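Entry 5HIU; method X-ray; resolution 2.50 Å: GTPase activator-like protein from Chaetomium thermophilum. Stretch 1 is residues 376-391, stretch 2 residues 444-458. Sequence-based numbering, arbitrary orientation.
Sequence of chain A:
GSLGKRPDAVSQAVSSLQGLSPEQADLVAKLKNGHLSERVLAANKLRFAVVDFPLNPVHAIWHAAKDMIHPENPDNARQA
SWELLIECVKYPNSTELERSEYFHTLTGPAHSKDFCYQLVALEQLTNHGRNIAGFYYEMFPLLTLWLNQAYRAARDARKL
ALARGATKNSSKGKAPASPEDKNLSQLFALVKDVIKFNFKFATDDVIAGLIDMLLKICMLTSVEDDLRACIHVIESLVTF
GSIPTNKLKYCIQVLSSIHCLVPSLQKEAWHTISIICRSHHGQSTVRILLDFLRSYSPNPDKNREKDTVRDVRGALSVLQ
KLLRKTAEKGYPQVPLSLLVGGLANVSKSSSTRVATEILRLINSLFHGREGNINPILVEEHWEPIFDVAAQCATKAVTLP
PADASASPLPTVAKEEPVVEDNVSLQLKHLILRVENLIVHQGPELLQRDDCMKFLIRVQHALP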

# COMPACT_ATOMS: atom_id res chain seq x y z
N ILE A 376 -27.05 1.65 -13.51
CA ILE A 376 -26.55 0.54 -14.34
C ILE A 376 -27.64 -0.43 -14.80
O ILE A 376 -27.56 -1.00 -15.90
CB ILE A 376 -25.42 -0.24 -13.61
CG1 ILE A 376 -24.81 -1.30 -14.53
CG2 ILE A 376 -25.95 -0.92 -12.35
CD1 ILE A 376 -23.63 -2.03 -13.91
N LEU A 377 -28.67 -0.64 -13.98
CA LEU A 377 -29.67 -1.60 -14.34
C LEU A 377 -31.06 -1.03 -14.68
O LEU A 377 -32.04 -1.79 -14.74
CB LEU A 377 -29.71 -2.74 -13.30
CG LEU A 377 -29.98 -2.52 -11.82
CD1 LEU A 377 -31.44 -2.25 -11.55
CD2 LEU A 377 -29.61 -3.79 -11.08
N VAL A 378 -31.17 0.27 -14.97
CA VAL A 378 -32.50 0.83 -15.23
C VAL A 378 -33.07 0.47 -16.60
O VAL A 378 -34.25 0.15 -16.70
CB VAL A 378 -32.60 2.35 -15.02
CG1 VAL A 378 -32.19 2.72 -13.60
CG2 VAL A 378 -31.79 3.12 -16.05
N GLU A 379 -32.25 0.50 -17.65
CA GLU A 379 -32.76 0.25 -19.01
C GLU A 379 -32.65 -1.22 -19.43
O GLU A 379 -32.65 -1.52 -20.62
CB GLU A 379 -32.01 1.10 -20.04
CG GLU A 379 -32.08 2.61 -19.86
CD GLU A 379 -33.38 3.23 -20.35
OE1 GLU A 379 -34.45 2.58 -20.29
OE2 GLU A 379 -33.33 4.40 -20.79
N GLU A 380 -32.61 -2.14 -18.46
CA GLU A 380 -32.00 -3.46 -18.69
C GLU A 380 -32.85 -4.64 -18.26
O GLU A 380 -33.64 -4.54 -17.34
CB GLU A 380 -30.68 -3.52 -17.93
CG GLU A 380 -29.76 -2.33 -18.17
CD GLU A 380 -28.92 -2.44 -19.42
OE1 GLU A 380 -28.74 -3.57 -19.94
OE2 GLU A 380 -28.41 -1.39 -19.88
N HIS A 381 -32.65 -5.77 -18.92
CA HIS A 381 -33.29 -7.04 -18.55
C HIS A 381 -32.75 -7.54 -17.21
O HIS A 381 -31.54 -7.57 -17.02
CB HIS A 381 -33.00 -8.11 -19.60
CG HIS A 381 -33.50 -7.77 -20.97
ND1 HIS A 381 -34.82 -7.90 -21.34
CD2 HIS A 381 -32.85 -7.28 -22.05
CE1 HIS A 381 -34.96 -7.52 -22.59
NE2 HIS A 381 -33.78 -7.14 -23.05
N TRP A 382 -33.64 -7.92 -16.29
CA TRP A 382 -33.23 -8.30 -14.94
C TRP A 382 -33.20 -9.80 -14.68
O TRP A 382 -32.75 -10.23 -13.61
CB TRP A 382 -34.11 -7.59 -13.89
CG TRP A 382 -33.90 -6.10 -13.80
CD1 TRP A 382 -32.95 -5.36 -14.46
CD2 TRP A 382 -34.62 -5.17 -12.97
NE1 TRP A 382 -33.06 -4.04 -14.11
CE2 TRP A 382 -34.07 -3.89 -13.20
CE3 TRP A 382 -35.68 -5.29 -12.07
CZ2 TRP A 382 -34.54 -2.74 -12.57
CZ3 TRP A 382 -36.15 -4.13 -11.44
CH2 TRP A 382 -35.58 -2.88 -11.70
N GLU A 383 -33.67 -10.60 -15.65
CA GLU A 383 -33.62 -12.07 -15.52
C GLU A 383 -32.19 -12.53 -15.30
O GLU A 383 -31.92 -13.26 -14.34
CB GLU A 383 -34.20 -12.78 -16.76
CG GLU A 383 -34.02 -14.30 -16.73
CD GLU A 383 -35.05 -15.04 -17.58
OE1 GLU A 383 -35.97 -15.67 -17.01
OE2 GLU A 383 -34.94 -15.00 -18.83
N PRO A 384 -31.26 -12.10 -16.16
CA PRO A 384 -29.91 -12.61 -15.97
C PRO A 384 -29.47 -12.45 -14.51
O PRO A 384 -29.05 -13.44 -13.90
CB PRO A 384 -29.06 -11.75 -16.92
CG PRO A 384 -30.03 -11.21 -17.93
CD PRO A 384 -31.31 -11.03 -17.18
N ILE A 385 -29.63 -11.24 -13.96
CA ILE A 385 -29.21 -10.95 -12.58
C ILE A 385 -30.03 -11.72 -11.59
O ILE A 385 -29.49 -12.24 -10.62
CB ILE A 385 -29.30 -9.45 -12.22
CG1 ILE A 385 -28.27 -8.68 -13.02
CG2 ILE A 385 -28.99 -9.22 -10.74
CD1 ILE A 385 -28.37 -7.18 -12.89
N PHE A 386 -31.33 -11.80 -11.83
CA PHE A 386 -32.20 -12.57 -10.95
C PHE A 386 -31.83 -14.05 -10.92
O PHE A 386 -32.06 -14.73 -9.91
CB PHE A 386 -33.67 -12.39 -11.34
CG PHE A 386 -34.29 -11.12 -10.84
CD1 PHE A 386 -34.12 -10.70 -9.53
CD2 PHE A 386 -35.10 -10.35 -11.68
CE1 PHE A 386 -34.71 -9.54 -9.07
CE2 PHE A 386 -35.69 -9.19 -11.22
CZ PHE A 386 -35.49 -8.78 -9.91
N ASP A 387 -31.26 -14.55 -12.02
CA ASP A 387 -30.88 -15.97 -12.09
C ASP A 387 -29.65 -16.22 -11.22
O ASP A 387 -29.60 -17.23 -10.51
CB ASP A 387 -30.63 -16.41 -13.54
N VAL A 388 -28.69 -15.29 -11.24
CA VAL A 388 -27.56 -15.33 -10.31
C VAL A 388 -28.07 -15.27 -8.88
O VAL A 388 -27.71 -16.09 -8.04
CB VAL A 388 -26.56 -14.17 -10.51
CG1 VAL A 388 -25.47 -14.24 -9.45
CG2 VAL A 388 -25.92 -14.21 -11.89
N ALA A 389 -28.91 -14.28 -8.61
CA ALA A 389 -29.41 -14.08 -7.27
C ALA A 389 -29.94 -15.36 -6.70
O ALA A 389 -29.68 -15.66 -5.54
CB ALA A 389 -30.50 -13.02 -7.26
N ALA A 390 -30.67 -16.12 -7.52
CA ALA A 390 -31.31 -17.36 -7.08
C ALA A 390 -30.29 -18.44 -6.78
O ALA A 390 -30.40 -19.14 -5.77
CB ALA A 390 -32.29 -17.85 -8.15
N GLN A 391 -29.29 -18.55 -7.64
CA GLN A 391 -28.18 -19.46 -7.40
C GLN A 391 -27.55 -19.25 -6.01
O GLN A 391 -27.15 -20.22 -5.38
CB GLN A 391 -27.12 -19.30 -8.49
CG GLN A 391 -26.13 -20.45 -8.54
CD GLN A 391 -25.74 -20.83 -9.95
OE1 GLN A 391 -26.25 -20.27 -10.92
NE2 GLN A 391 -24.85 -21.81 -10.08
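Stretch 2 444-458: ELLQRDDCMKFLIRV

Two helices that run nearly side by side can pack through aromatic contacts along their shared face, accompanied by polar contacts, and this pair from one chain illustrates the principle. Near its start, stretch 2 makes a type I beta turn from L445 to R448, places Q447 at the N-cap position, and continues as a helix from R448 through V458. That helix lies along helix 383-391 in the same N-to-C direction, with a crossing angle of -15° and a closest axial approach of 9.6 Å. The register pairs E383 with D450 (CA to CA 5.5 Å), F386 with F454 (CA to CA 6.0 Å) and A390 with V458 (CA to CA 6.8 Å), so the two helices advance together.

Aromatic packing forms the centre. The side chain of F386 is a knob in a hole made by D450, C451, F454 and R457. Its ring makes an offset stack with that of F454, the centroids 4.5 Å apart and the planes inclined by 18°; F386 CD1 comes within 3.3 Å of F454 CG. Beyond it, A389 CB meets F454 CE1 at 3.9 Å. Next to E383 in sequence, W382 receives Q447 over one face, with Q447 CG 3.6 Å from the centroid of the five-membered ring, while C451 SG lies at the edge, 3.7 Å from W382 CZ3. W382 CH2 also touches L445 CD1 at 3.8 Å.

Polar contacts complete the fit. D450 OD2 accepts weak hydrogen bonds from W382 N (3.4 Å) and E383 N (3.0 Å), joining its carboxylate to the backbone of W382 and E383. Q447 NE2 donates another weak bond to V378 O at 2.7 Å. Farther along, R457 reaches back toward E383, and its NH2 forms a salt bridge with E383 OE1 at 3.1 Å.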

# COMPACT_ATOMS: atom_id res chain seq x y z
N GLU A 444 -45.42 1.04 -14.61
CA GLU A 444 -44.34 1.97 -14.95
C GLU A 444 -42.93 1.32 -14.88
O GLU A 444 -42.01 1.77 -15.55
CB GLU A 444 -44.41 3.21 -14.05
CG GLU A 444 -43.08 3.86 -13.73
CD GLU A 444 -43.19 4.97 -12.70
OE1 GLU A 444 -44.20 5.71 -12.74
OE2 GLU A 444 -42.27 5.10 -11.86
N LEU A 445 -42.79 0.28 -14.06
CA LEU A 445 -41.56 -0.51 -13.99
C LEU A 445 -41.47 -1.52 -15.11
O LEU A 445 -42.19 -2.53 -15.13
CB LEU A 445 -41.49 -1.25 -12.66
CG LEU A 445 -40.34 -2.24 -12.47
CD1 LEU A 445 -39.03 -1.50 -12.41
CD2 LEU A 445 -40.58 -3.05 -11.21
N LEU A 446 -40.54 -1.27 -16.02
CA LEU A 446 -40.31 -2.12 -17.19
C LEU A 446 -40.26 -3.60 -16.82
O LEU A 446 -41.03 -4.43 -17.33
CB LEU A 446 -38.99 -1.72 -17.86
CG LEU A 446 -38.76 -0.26 -18.24
CD1 LEU A 446 -37.36 -0.10 -18.84
CD2 LEU A 446 -39.82 0.23 -19.22
N GLN A 447 -39.38 -3.91 -15.87
CA GLN A 447 -38.88 -5.26 -15.65
C GLN A 447 -39.75 -6.08 -14.70
O GLN A 447 -39.34 -7.14 -14.25
CB GLN A 447 -37.47 -5.19 -15.10
CG GLN A 447 -36.51 -4.28 -15.88
CD GLN A 447 -36.60 -2.81 -15.49
OE1 GLN A 447 -37.59 -2.37 -14.93
NE2 GLN A 447 -35.57 -2.05 -15.81
N ARG A 448 -40.95 -5.59 -14.42
CA ARG A 448 -41.84 -6.19 -13.43
C ARG A 448 -42.10 -7.68 -13.61
O ARG A 448 -42.26 -8.40 -12.63
CB ARG A 448 -43.16 -5.43 -13.43
CG ARG A 448 -44.14 -5.85 -12.35
CD ARG A 448 -45.37 -4.95 -12.32
NE ARG A 448 -46.09 -4.98 -13.59
CZ ARG A 448 -47.32 -4.52 -13.79
NH1 ARG A 448 -48.04 -4.01 -12.79
NH2 ARG A 448 -47.86 -4.61 -15.00
N ASP A 449 -42.19 -8.16 -14.85
CA ASP A 449 -42.46 -9.59 -15.09
C ASP A 449 -41.25 -10.43 -14.72
O ASP A 449 -41.40 -11.54 -14.19
CB ASP A 449 -42.90 -9.85 -16.54
N ASP A 450 -40.05 -9.91 -14.98
CA ASP A 450 -38.81 -10.54 -14.50
C ASP A 450 -38.75 -10.50 -12.96
O ASP A 450 -38.39 -11.49 -12.32
CB ASP A 450 -37.56 -9.90 -15.11
CG ASP A 450 -37.16 -10.53 -16.46
OD1 ASP A 450 -37.80 -11.54 -16.86
OD2 ASP A 450 -36.20 -10.02 -17.10
N CYS A 451 -39.14 -9.36 -12.38
CA CYS A 451 -39.27 -9.25 -10.93
C CYS A 451 -40.14 -10.38 -10.41
O CYS A 451 -39.77 -11.12 -9.50
CB CYS A 451 -39.88 -7.91 -10.52
SG CYS A 451 -38.72 -6.54 -10.43
N MET A 452 -41.30 -10.51 -11.03
CA MET A 452 -42.30 -11.45 -10.56
C MET A 452 -41.87 -12.91 -10.67
O MET A 452 -42.07 -13.68 -9.74
CB MET A 452 -43.60 -11.22 -11.31
CG MET A 452 -44.44 -10.12 -10.67
SD MET A 452 -45.61 -10.82 -9.48
CE MET A 452 -45.59 -9.58 -8.19
N LYS A 453 -41.28 -13.28 -11.80
CA LYS A 453 -40.79 -14.64 -11.98
C LYS A 453 -39.76 -14.99 -10.91
O LYS A 453 -39.79 -16.09 -10.34
CB LYS A 453 -40.19 -14.81 -13.38
CG LYS A 453 -41.25 -14.82 -14.47
CD LYS A 453 -40.62 -14.84 -15.85
CE LYS A 453 -41.67 -14.63 -16.94
NZ LYS A 453 -41.05 -14.60 -18.29
N PHE A 454 -38.86 -14.04 -10.63
CA PHE A 454 -37.85 -14.22 -9.59
C PHE A 454 -38.46 -14.52 -8.21
O PHE A 454 -38.03 -15.46 -7.54
CB PHE A 454 -36.91 -13.00 -9.51
CG PHE A 454 -36.14 -12.93 -8.22
CD1 PHE A 454 -35.02 -13.73 -8.03
CD2 PHE A 454 -36.55 -12.11 -7.19
CE1 PHE A 454 -34.32 -13.69 -6.83
CE2 PHE A 454 -35.85 -12.06 -6.00
CZ PHE A 454 -34.74 -12.86 -5.82
N LEU A 455 -39.45 -13.74 -7.78
CA LEU A 455 -40.09 -13.97 -6.48
C LEU A 455 -40.77 -15.35 -6.39
O LEU A 455 -40.81 -15.96 -5.32
CB LEU A 455 -41.12 -12.89 -6.17
CG LEU A 455 -40.59 -11.50 -5.81
CD1 LEU A 455 -41.35 -10.42 -6.57
CD2 LEU A 455 -40.66 -11.23 -4.31
N ILE A 456 -41.30 -15.83 -7.51
CA ILE A 456 -41.90 -17.16 -7.54
C ILE A 456 -40.83 -18.23 -7.31
O ILE A 456 -41.08 -19.20 -6.59
CB ILE A 456 -42.67 -17.42 -8.85
CG1 ILE A 456 -43.93 -16.55 -8.92
CG2 ILE A 456 -43.05 -18.89 -8.97
CD1 ILE A 456 -44.53 -16.42 -10.30
N ARG A 457 -39.65 -18.05 -7.90
CA ARG A 457 -38.53 -18.98 -7.67
C ARG A 457 -38.15 -19.05 -6.19
O ARG A 457 -37.88 -20.12 -5.65
CB ARG A 457 -37.27 -18.57 -8.45
CG ARG A 457 -37.39 -18.57 -9.97
CD ARG A 457 -36.25 -17.77 -10.60
NE ARG A 457 -36.54 -17.35 -11.97
CZ ARG A 457 -35.84 -16.45 -12.66
NH1 ARG A 457 -34.78 -15.83 -12.13
NH2 ARG A 457 -36.20 -16.15 -13.91
N VAL A 458 -38.13 -17.88 -5.55
CA VAL A 458 -37.51 -17.73 -4.23
C VAL A 458 -38.46 -18.00 -3.07
O VAL A 458 -38.04 -18.54 -2.05
CB VAL A 458 -36.87 -16.32 -4.11
CG1 VAL A 458 -36.46 -16.02 -2.68
CG2 VAL A 458 -35.68 -16.21 -5.05